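Local coordinates for protein Endonuclease/exonuclease/phosphatase (Beutenbergia cavernae DSM 12333, PDB 4RUW) that belongs to the endonuclease/exonuclease/phosphatase family, pairing a DNase I-like alpha/beta sandwich with an Ig-like beta-sandwich domain and carrying a bound zinc ion, at residues N237-T245 with C366-D374; D272-T280 with P289-Y297. All coordinates share one frame; numbering follows the deposited sequence. Where two conformers were deposited one is given.

Contact 1 (N237-T245 with C366-D374)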
loop_
_atom_site.group_PDB
_atom_site.type_symbol
_atom_site.label_atom_id
_atom_site.label_comp_id
_atom_site.label_asym_id
_atom_site.label_seq_id
_atom_site.Cartn_x
_atom_site.Cartn_y
_atom_site.Cartn_z
ATOM N N ASN A 237 0.343 -6.490 -5.695
ATOM C CA ASN A 237 0.255 -7.885 -6.130
ATOM C C ASN A 237 0.877 -8.877 -5.151
ATOM O O ASN A 237 1.269 -9.982 -5.538
ATOM C CB ASN A 237 0.859 -8.066 -7.531
ATOM C CG ASN A 237 -0.189 -8.086 -8.619
ATOM O OD1 ASN A 237 -1.252 -8.689 -8.459
ATOM N ND2 ASN A 237 0.107 -7.439 -9.743
ATOM N N ILE A 238 0.972 -8.474 -3.887
ATOM C CA ILE A 238 1.462 -9.351 -2.834
ATOM C C ILE A 238 0.480 -9.341 -1.681
ATOM O O ILE A 238 -0.099 -8.299 -1.370
ATOM C CB ILE A 238 2.882 -8.932 -2.334
ATOM C CG1 ILE A 238 2.880 -7.514 -1.744
ATOM C CG2 ILE A 238 3.893 -9.073 -3.456
ATOM C CD1 ILE A 238 4.215 -7.120 -1.113
ATOM N N TRP A 239 0.280 -10.498 -1.060
ATOM C CA TRP A 239 -0.368 -10.543 0.241
ATOM C C TRP A 239 0.612 -10.016 1.287
ATOM O O TRP A 239 1.790 -9.793 0.997
ATOM C CB TRP A 239 -0.698 -11.967 0.641
ATOM C CG TRP A 239 -1.636 -12.745 -0.219
ATOM C CD1 TRP A 239 -2.197 -12.388 -1.417
ATOM C CD2 TRP A 239 -2.137 -14.043 0.095
ATOM N NE1 TRP A 239 -3.020 -13.410 -1.867
ATOM C CE2 TRP A 239 -2.993 -14.432 -0.951
ATOM C CE3 TRP A 239 -1.929 -14.920 1.167
ATOM C CZ2 TRP A 239 -3.645 -15.664 -0.959
ATOM C CZ3 TRP A 239 -2.569 -16.133 1.164
ATOM C CH2 TRP A 239 -3.418 -16.501 0.105
ATOM N N THR A 240 0.149 -9.863 2.522
ATOM C CA THR A 240 1.062 -9.505 3.598
ATOM C C THR A 240 1.857 -10.701 4.120
ATOM O O THR A 240 2.907 -10.512 4.742
ATOM C CB THR A 240 0.348 -8.832 4.777
ATOM O OG1 THR A 240 -0.665 -9.712 5.265
ATOM C CG2 THR A 240 -0.275 -7.513 4.351
ATOM N N THR A 241 1.373 -11.918 3.866
ATOM C CA THR A 241 2.045 -13.121 4.349
ATOM C C THR A 241 2.225 -14.118 3.207
ATOM O O THR A 241 1.507 -14.070 2.201
ATOM C CB THR A 241 1.267 -13.814 5.487
ATOM O OG1 THR A 241 -0.066 -14.116 5.051
ATOM C CG2 THR A 241 1.235 -12.949 6.736
ATOM N N ASP A 242 3.180 -15.024 3.368
ATOM C CA ASP A 242 3.491 -15.996 2.330
ATOM C C ASP A 242 2.249 -16.784 1.921
ATOM O O ASP A 242 1.490 -17.257 2.770
ATOM C CB ASP A 242 4.553 -16.975 2.824
ATOM C CG ASP A 242 5.900 -16.318 3.080
ATOM O OD1 ASP A 242 6.145 -15.180 2.612
ATOM O OD2 ASP A 242 6.736 -16.962 3.749
ATOM N N VAL A 243 2.052 -16.943 0.616
ATOM C CA VAL A 243 0.937 -17.733 0.114
ATOM C C VAL A 243 1.248 -19.203 0.372
ATOM O O VAL A 243 2.239 -19.716 -0.130
ATOM C CB VAL A 243 0.733 -17.486 -1.395
ATOM C CG1 VAL A 243 -0.363 -18.380 -1.947
ATOM C CG2 VAL A 243 0.406 -16.025 -1.656
ATOM N N PRO A 244 0.409 -19.889 1.162
ATOM C CA PRO A 244 0.774 -21.252 1.572
ATOM C C PRO A 244 0.833 -22.257 0.424
ATOM O O PRO A 244 1.514 -23.274 0.552
ATOM C CB PRO A 244 -0.324 -21.631 2.576
ATOM C CG PRO A 244 -1.454 -20.697 2.298
ATOM C CD PRO A 244 -0.820 -19.417 1.820
ATOM N N THR A 245 0.150 -21.967 -0.679
ATOM C CA THR A 245 0.138 -22.858 -1.834
ATOM C C THR A 245 1.311 -22.598 -2.787
ATOM O O THR A 245 1.460 -23.283 -3.799
ATOM C CB THR A 245 -1.203 -22.755 -2.593
ATOM O OG1 THR A 245 -1.473 -21.382 -2.911
ATOM C CG2 THR A 245 -2.338 -23.285 -1.726
ATOM N N CYS A 366 2.473 -5.222 15.102
ATOM C CA CYS A 366 1.831 -6.087 14.138
ATOM C C CYS A 366 2.382 -7.501 14.176
ATOM O O CYS A 366 3.586 -7.709 14.009
ATOM C CB CYS A 366 2.021 -5.506 12.743
ATOM S SG CYS A 366 1.564 -6.635 11.449
ATOM N N LYS A 367 1.495 -8.464 14.410
ATOM C CA LYS A 367 1.823 -9.872 14.238
ATOM C C LYS A 367 1.528 -10.220 12.782
ATOM O O LYS A 367 0.372 -10.196 12.349
ATOM C CB LYS A 367 0.989 -10.756 15.165
ATOM C CG LYS A 367 1.185 -12.244 14.889
ATOM C CD LYS A 367 0.313 -13.117 15.777
ATOM C CE LYS A 367 0.389 -14.573 15.356
ATOM N NZ LYS A 367 -0.504 -15.442 16.177
ATOM N N ASN A 368 2.572 -10.522 12.019
ATOM C CA ASN A 368 2.399 -10.801 10.602
ATOM C C ASN A 368 2.591 -12.279 10.333
ATOM O O ASN A 368 3.548 -12.697 9.683
ATOM C CB ASN A 368 3.345 -9.954 9.757
ATOM C CG ASN A 368 2.866 -9.816 8.332
ATOM O OD1 ASN A 368 1.664 -9.686 8.087
ATOM N ND2 ASN A 368 3.791 -9.872 7.385
ATOM N N ARG A 369 1.663 -13.062 10.861
ATOM C CA ARG A 369 1.804 -14.501 10.929
ATOM C C ARG A 369 0.402 -15.087 10.968
ATOM O O ARG A 369 -0.462 -14.583 11.687
ATOM C CB ARG A 369 2.571 -14.820 12.212
ATOM C CG ARG A 369 2.932 -16.249 12.484
ATOM C CD ARG A 369 3.821 -16.277 13.724
ATOM N NE ARG A 369 4.000 -17.620 14.256
ATOM C CZ ARG A 369 5.137 -18.304 14.202
ATOM N NH1 ARG A 369 6.210 -17.770 13.632
ATOM N NH2 ARG A 369 5.202 -19.526 14.720
ATOM N N GLY A 370 0.174 -16.124 10.167
ATOM C CA GLY A 370 -1.100 -16.811 10.149
ATOM C C GLY A 370 -2.107 -16.169 9.217
ATOM O O GLY A 370 -2.032 -14.974 8.924
ATOM N N GLN A 371 -3.057 -16.976 8.763
ATOM C CA GLN A 371 -4.141 -16.500 7.925
ATOM C C GLN A 371 -5.475 -16.826 8.595
ATOM O O GLN A 371 -5.999 -16.017 9.353
ATOM C CB GLN A 371 -4.003 -17.066 6.505
ATOM C CG GLN A 371 -2.936 -16.316 5.701
ATOM C CD GLN A 371 -2.109 -17.192 4.772
ATOM O OE1 GLN A 371 -2.440 -18.347 4.514
ATOM N NE2 GLN A 371 -1.021 -16.628 4.256
ATOM N N ALA A 372 -6.008 -18.017 8.359
ATOM C CA ALA A 372 -7.274 -18.403 8.968
ATOM C C ALA A 372 -7.122 -18.783 10.438
ATOM O O ALA A 372 -8.052 -18.608 11.227
ATOM C CB ALA A 372 -7.911 -19.546 8.201
ATOM N N ASP A 373 -5.948 -19.295 10.798
ATOM C CA ASP A 373 -5.766 -19.936 12.096
ATOM C C ASP A 373 -4.703 -19.259 12.960
ATOM O O ASP A 373 -3.581 -19.008 12.523
ATOM C CB ASP A 373 -5.446 -21.420 11.904
ATOM C CG ASP A 373 -6.556 -22.164 11.181
ATOM O OD1 ASP A 373 -7.716 -22.102 11.634
ATOM O OD2 ASP A 373 -6.269 -22.810 10.154
ATOM N N ASP A 374 -5.091 -18.959 14.193
ATOM C CA ASP A 374 -4.227 -18.314 15.174
ATOM C C ASP A 374 -3.443 -19.379 15.938
ATOM O O ASP A 374 -4.034 -20.235 16.599
ATOM C CB ASP A 374 -5.115 -17.516 16.129
ATOM C CG ASP A 374 -4.338 -16.690 17.135
ATOM O OD1 ASP A 374 -3.103 -16.848 17.266
ATOM O OD2 ASP A 374 -4.996 -15.871 17.814
#
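Gln371 lays its amide against the rim of the Trp239 indole, NE2 lying in the ring plane 3.5 Å from CZ3, with the two planes about 80° apart. This is a junction between domains: 237-245 is a loop of the DNase I-like fold, between strand 230-233 and helix 251-260. Segment 366-374 starts on the last residues of strand 360-367 in the Ig-like sandwich and runs on as a loop. The amide nitrogen of Gln371 does most of the polar work. One N-H runs nearly straight to Thr241 OG1, 2.8 Å from NE2 at 169°; the other reaches the backbone O of Asp242, 3.0 Å from NE2, more bent and coming from above the carbonyl plane. Both acceptors lie in the amide plane, so together they fix its rotation. A bend at chi2 turns the amide onto this loop, and its OE1 then rests 3.3 Å from Pro244 CD, against the proline ring. Val243 CG2 covers one face of the indole, so the tryptophan is packed by its own loop while its edge meets the other domain.

Asn368 makes the second attachment. With CG anti to the backbone N (chi1 -159°), its amide swings across to Thr240, and ND2 donates to Thr240 O at 2.9 Å, again from above the carbonyl plane. The other end of the same amide is occupied too, since OD1 accepts from Arg268 of helix 266-270, which ties the residue to a further element of the DNase I-like domain. Between these two amides sits Thr241, its methyl CG2 packed 3.6 Å from Asn368 OD1.

Contact 2 (D272-T280 with P289-Y297); sequences DPGAGPTMT and PHPDRRIDY
Two short 3-10 turns, 273-275 and 290-292, bring Gly274 CA to 4.4 Å from Pro291 CA, and beyond them the backbones approach a second time, with Pro277 CA 4.0 Å from Arg294 CA. Both segments belong to the DNase I-like fold, in the loop region leading into strand 296-300 of one of its two central sheets. At the first approach Gly274 points a CA-H almost straight at Pro291 O, a CH...O contact. Arg293, the centre of an inverse gamma turn, then presents its carbonyl to the other segment, where Thr278 N donates to Arg293 O at 2.9 Å.

Thr278 carries the side-chain part of the contact. Its hydroxyl sits between the backbone N and the carbonyl carbon (chi1 60°), which aims OG1 at the start of the strand. There it accepts from Ile295 N at 3.0 Å, a nearly linear bond, and donates to Asp296 OD1 at 2.7 Å. The carboxylate receives it on the anti lone pair of OD1, and this same oxygen also accepts from His321 ND1, so two donors hold Asp296 in place.

The Arg294 side chain runs from the level of Pro277 back toward Pro273, against the chain direction of 273-278. Its CG lies 3.2 Å from Gly276 O, and a bend at chi3 (70°) carries the guanidinium past Pro273, whose CB approaches NE obliquely; beyond it, NH2 forms a salt bridge with Asp265 of strand 264-265. Pro277 sets CB against the 3-10 turn of the other segment, 3.4 Å from His290 O. Beyond Thr278, Met279, present as selenomethionine and curled at chi2 and chi3, crosses the side chain of Ile295 and meets it through SE, which touches Ile295 CD1 at 3.7 Å.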
loop_
_atom_site.group_PDB
_atom_site.type_symbol
_atom_site.label_atom_id
_atom_site.label_comp_id
_atom_site.label_asym_id
_atom_site.label_seq_id
_atom_site.Cartn_x
_atom_site.Cartn_y
_atom_site.Cartn_z
ATOM N N ASP A 272 -9.605 -4.573 10.114
ATOM C CA ASP A 272 -9.114 -5.929 9.897
ATOM C C ASP A 272 -8.757 -6.100 8.421
ATOM O O ASP A 272 -9.605 -5.887 7.553
ATOM C CB ASP A 272 -10.183 -6.971 10.256
ATOM C CG ASP A 272 -10.455 -7.062 11.735
ATOM O OD1 ASP A 272 -9.513 -6.903 12.540
ATOM O OD2 ASP A 272 -11.624 -7.318 12.090
ATOM N N PRO A 273 -7.515 -6.509 8.128
ATOM C CA PRO A 273 -7.165 -6.853 6.744
ATOM C C PRO A 273 -8.153 -7.835 6.109
ATOM O O PRO A 273 -8.484 -7.670 4.932
ATOM C CB PRO A 273 -5.772 -7.466 6.892
ATOM C CG PRO A 273 -5.179 -6.673 8.044
ATOM C CD PRO A 273 -6.339 -6.558 9.015
ATOM N N GLY A 274 -8.637 -8.815 6.870
ATOM C CA GLY A 274 -9.531 -9.820 6.324
ATOM C C GLY A 274 -10.883 -9.276 5.908
ATOM O O GLY A 274 -11.620 -9.951 5.181
ATOM N N ALA A 275 -11.213 -8.065 6.356
ATOM C CA ALA A 275 -12.457 -7.408 5.958
ATOM C C ALA A 275 -12.278 -6.589 4.683
ATOM O O ALA A 275 -13.243 -6.040 4.150
ATOM C CB ALA A 275 -12.974 -6.519 7.077
ATOM N N GLY A 276 -11.046 -6.501 4.189
ATOM C CA GLY A 276 -10.785 -5.688 3.019
ATOM C C GLY A 276 -9.987 -6.328 1.898
ATOM O O GLY A 276 -9.038 -5.720 1.403
ATOM N N PRO A 277 -10.377 -7.538 1.454
ATOM C CA PRO A 277 -9.734 -8.038 0.238
ATOM C C PRO A 277 -10.063 -7.081 -0.902
ATOM O O PRO A 277 -11.087 -6.393 -0.859
ATOM C CB PRO A 277 -10.400 -9.400 0.027
ATOM C CG PRO A 277 -11.765 -9.233 0.635
ATOM C CD PRO A 277 -11.558 -8.341 1.829
ATOM N N THR A 278 -9.188 -7.007 -1.897
ATOM C CA THR A 278 -9.314 -5.986 -2.926
ATOM C C THR A 278 -9.558 -6.578 -4.302
ATOM O O THR A 278 -9.655 -5.851 -5.281
ATOM C CB THR A 278 -8.115 -5.019 -2.915
ATOM O OG1 THR A 278 -6.904 -5.749 -3.158
ATOM C CG2 THR A 278 -8.032 -4.310 -1.569
HETATM N N MSE A 279 -9.641 -7.905 -4.370
HETATM C CA MSE A 279 -10.166 -8.565 -5.551
HETATM C C MSE A 279 -11.678 -8.596 -5.398
HETATM O O MSE A 279 -12.186 -9.151 -4.430
HETATM C CB MSE A 279 -9.637 -9.988 -5.654
HETATM C CG MSE A 279 -8.135 -10.087 -5.825
HETATM SE SE MSE A 279 -7.512 -9.048 -7.348
HETATM C CE MSE A 279 -8.585 -9.873 -8.749
ATOM N N THR A 280 -12.389 -7.994 -6.345
ATOM C CA THR A 280 -13.839 -7.879 -6.260
ATOM C C THR A 280 -14.512 -9.216 -5.987
ATOM O O THR A 280 -15.382 -9.319 -5.122
ATOM C CB THR A 280 -14.390 -7.272 -7.550
ATOM O OG1 THR A 280 -13.769 -5.998 -7.738
ATOM C CG2 THR A 280 -15.905 -7.107 -7.484
ATOM N N PRO A 289 -8.916 -18.798 0.133
ATOM C CA PRO A 289 -7.975 -17.761 0.583
ATOM C C PRO A 289 -8.543 -16.351 0.462
ATOM O O PRO A 289 -7.782 -15.384 0.466
ATOM C CB PRO A 289 -6.841 -17.902 -0.426
ATOM C CG PRO A 289 -7.573 -18.202 -1.698
ATOM C CD PRO A 289 -8.728 -19.110 -1.297
ATOM N N HIS A 290 -9.854 -16.226 0.342
ATOM C CA HIS A 290 -10.431 -14.934 -0.022
ATOM C C HIS A 290 -10.128 -13.759 0.907
ATOM O O HIS A 290 -9.779 -12.682 0.414
ATOM C CB HIS A 290 -11.901 -15.100 -0.388
ATOM C CG HIS A 290 -12.067 -16.017 -1.551
ATOM N ND1 HIS A 290 -11.753 -15.628 -2.830
ATOM C CD2 HIS A 290 -12.376 -17.332 -1.610
ATOM C CE1 HIS A 290 -11.920 -16.659 -3.646
ATOM N NE2 HIS A 290 -12.289 -17.702 -2.930
ATOM N N PRO A 291 -10.199 -13.958 2.241
ATOM C CA PRO A 291 -9.888 -12.816 3.116
ATOM C C PRO A 291 -8.424 -12.393 3.062
ATOM O O PRO A 291 -8.089 -11.309 3.551
ATOM C CB PRO A 291 -10.247 -13.332 4.514
ATOM C CG PRO A 291 -11.266 -14.405 4.263
ATOM C CD PRO A 291 -10.790 -15.072 3.005
ATOM N N ASP A 292 -7.568 -13.225 2.469
ATOM C CA ASP A 292 -6.149 -12.911 2.355
ATOM C C ASP A 292 -5.819 -12.104 1.099
ATOM O O ASP A 292 -4.721 -11.551 0.990
ATOM C CB ASP A 292 -5.319 -14.195 2.357
ATOM C CG ASP A 292 -5.608 -15.060 3.556
ATOM O OD1 ASP A 292 -5.540 -14.539 4.691
ATOM O OD2 ASP A 292 -5.935 -16.251 3.367
ATOM N N ARG A 293 -6.760 -12.038 0.156
ATOM C CA ARG A 293 -6.513 -11.430 -1.154
ATOM C C ARG A 293 -6.659 -9.911 -1.152
ATOM O O ARG A 293 -7.408 -9.323 -1.942
ATOM C CB ARG A 293 -7.361 -12.105 -2.233
ATOM C CG ARG A 293 -6.873 -13.513 -2.533
ATOM C CD ARG A 293 -7.631 -14.155 -3.668
ATOM N NE ARG A 293 -6.957 -15.376 -4.088
ATOM C CZ ARG A 293 -7.460 -16.252 -4.945
ATOM N NH1 ARG A 293 -8.662 -16.045 -5.472
ATOM N NH2 ARG A 293 -6.762 -17.336 -5.266
ATOM N N ARG A 294 -5.927 -9.290 -0.232
ATOM C CA ARG A 294 -5.792 -7.845 -0.144
ATOM C C ARG A 294 -4.428 -7.528 -0.734
ATOM O O ARG A 294 -3.398 -7.834 -0.121
ATOM C CB ARG A 294 -5.879 -7.395 1.316
ATOM C CG ARG A 294 -5.810 -5.886 1.507
ATOM C CD ARG A 294 -6.064 -5.494 2.946
ATOM N NE ARG A 294 -4.967 -5.882 3.833
ATOM C CZ ARG A 294 -3.981 -5.066 4.205
ATOM N NH1 ARG A 294 -3.938 -3.812 3.761
ATOM N NH2 ARG A 294 -3.033 -5.501 5.030
ATOM N N ILE A 295 -4.423 -6.952 -1.935
ATOM C CA ILE A 295 -3.181 -6.765 -2.685
ATOM C C ILE A 295 -3.021 -5.338 -3.197
ATOM O O ILE A 295 -2.014 -5.026 -3.848
ATOM C CB ILE A 295 -3.054 -7.785 -3.856
ATOM C CG1 ILE A 295 -4.208 -7.628 -4.850
ATOM C CG2 ILE A 295 -2.961 -9.223 -3.332
ATOM C CD1 ILE A 295 -4.034 -8.462 -6.108
ATOM N N ASP A 296 -4.003 -4.486 -2.912
ATOM C CA ASP A 296 -3.951 -3.061 -3.226
ATOM C C ASP A 296 -3.796 -2.345 -1.892
ATOM O O ASP A 296 -4.542 -2.626 -0.961
ATOM C CB ASP A 296 -5.250 -2.618 -3.883
ATOM C CG ASP A 296 -5.487 -3.268 -5.242
ATOM O OD1 ASP A 296 -6.034 -4.394 -5.306
ATOM O OD2 ASP A 296 -5.163 -2.630 -6.267
ATOM N N TYR A 297 -2.814 -1.446 -1.801
ATOM C CA TYR A 297 -2.425 -0.869 -0.526
ATOM C C TYR A 297 -2.287 0.645 -0.597
ATOM O O TYR A 297 -1.982 1.212 -1.654
ATOM C CB TYR A 297 -1.049 -1.401 -0.111
ATOM C CG TYR A 297 -0.946 -2.880 0.160
ATOM C CD1 TYR A 297 -1.042 -3.375 1.453
ATOM C CD2 TYR A 297 -0.700 -3.777 -0.867
ATOM C CE1 TYR A 297 -0.915 -4.720 1.716
ATOM C CE2 TYR A 297 -0.566 -5.127 -0.614
ATOM C CZ TYR A 297 -0.679 -5.595 0.681
ATOM O OH TYR A 297 -0.532 -6.930 0.963
#

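In the fold
Following the chain from the N terminus, segment 237-245 comes first, in the loop after strand 230-233. Helix 251-260, strand 264-265 and helix 266-270 follow, and contact 2 then closes a short loop of eight residues between 272-280 and 289-297, ending on strand 296-300. The chain continues through strands 304-311 and 324-330 into the Ig-like domain, where 366-374 returns to 237-245 and closes contact 1. Contact 2 is therefore nested inside the loop of contact 1: it is internal to the DNase I-like domain, whereas contact 1 joins the two domains. Their centres lie 11 Å apart, and Tyr297 OH probably hydrogen-bonds Ile238 O, linking the two directly.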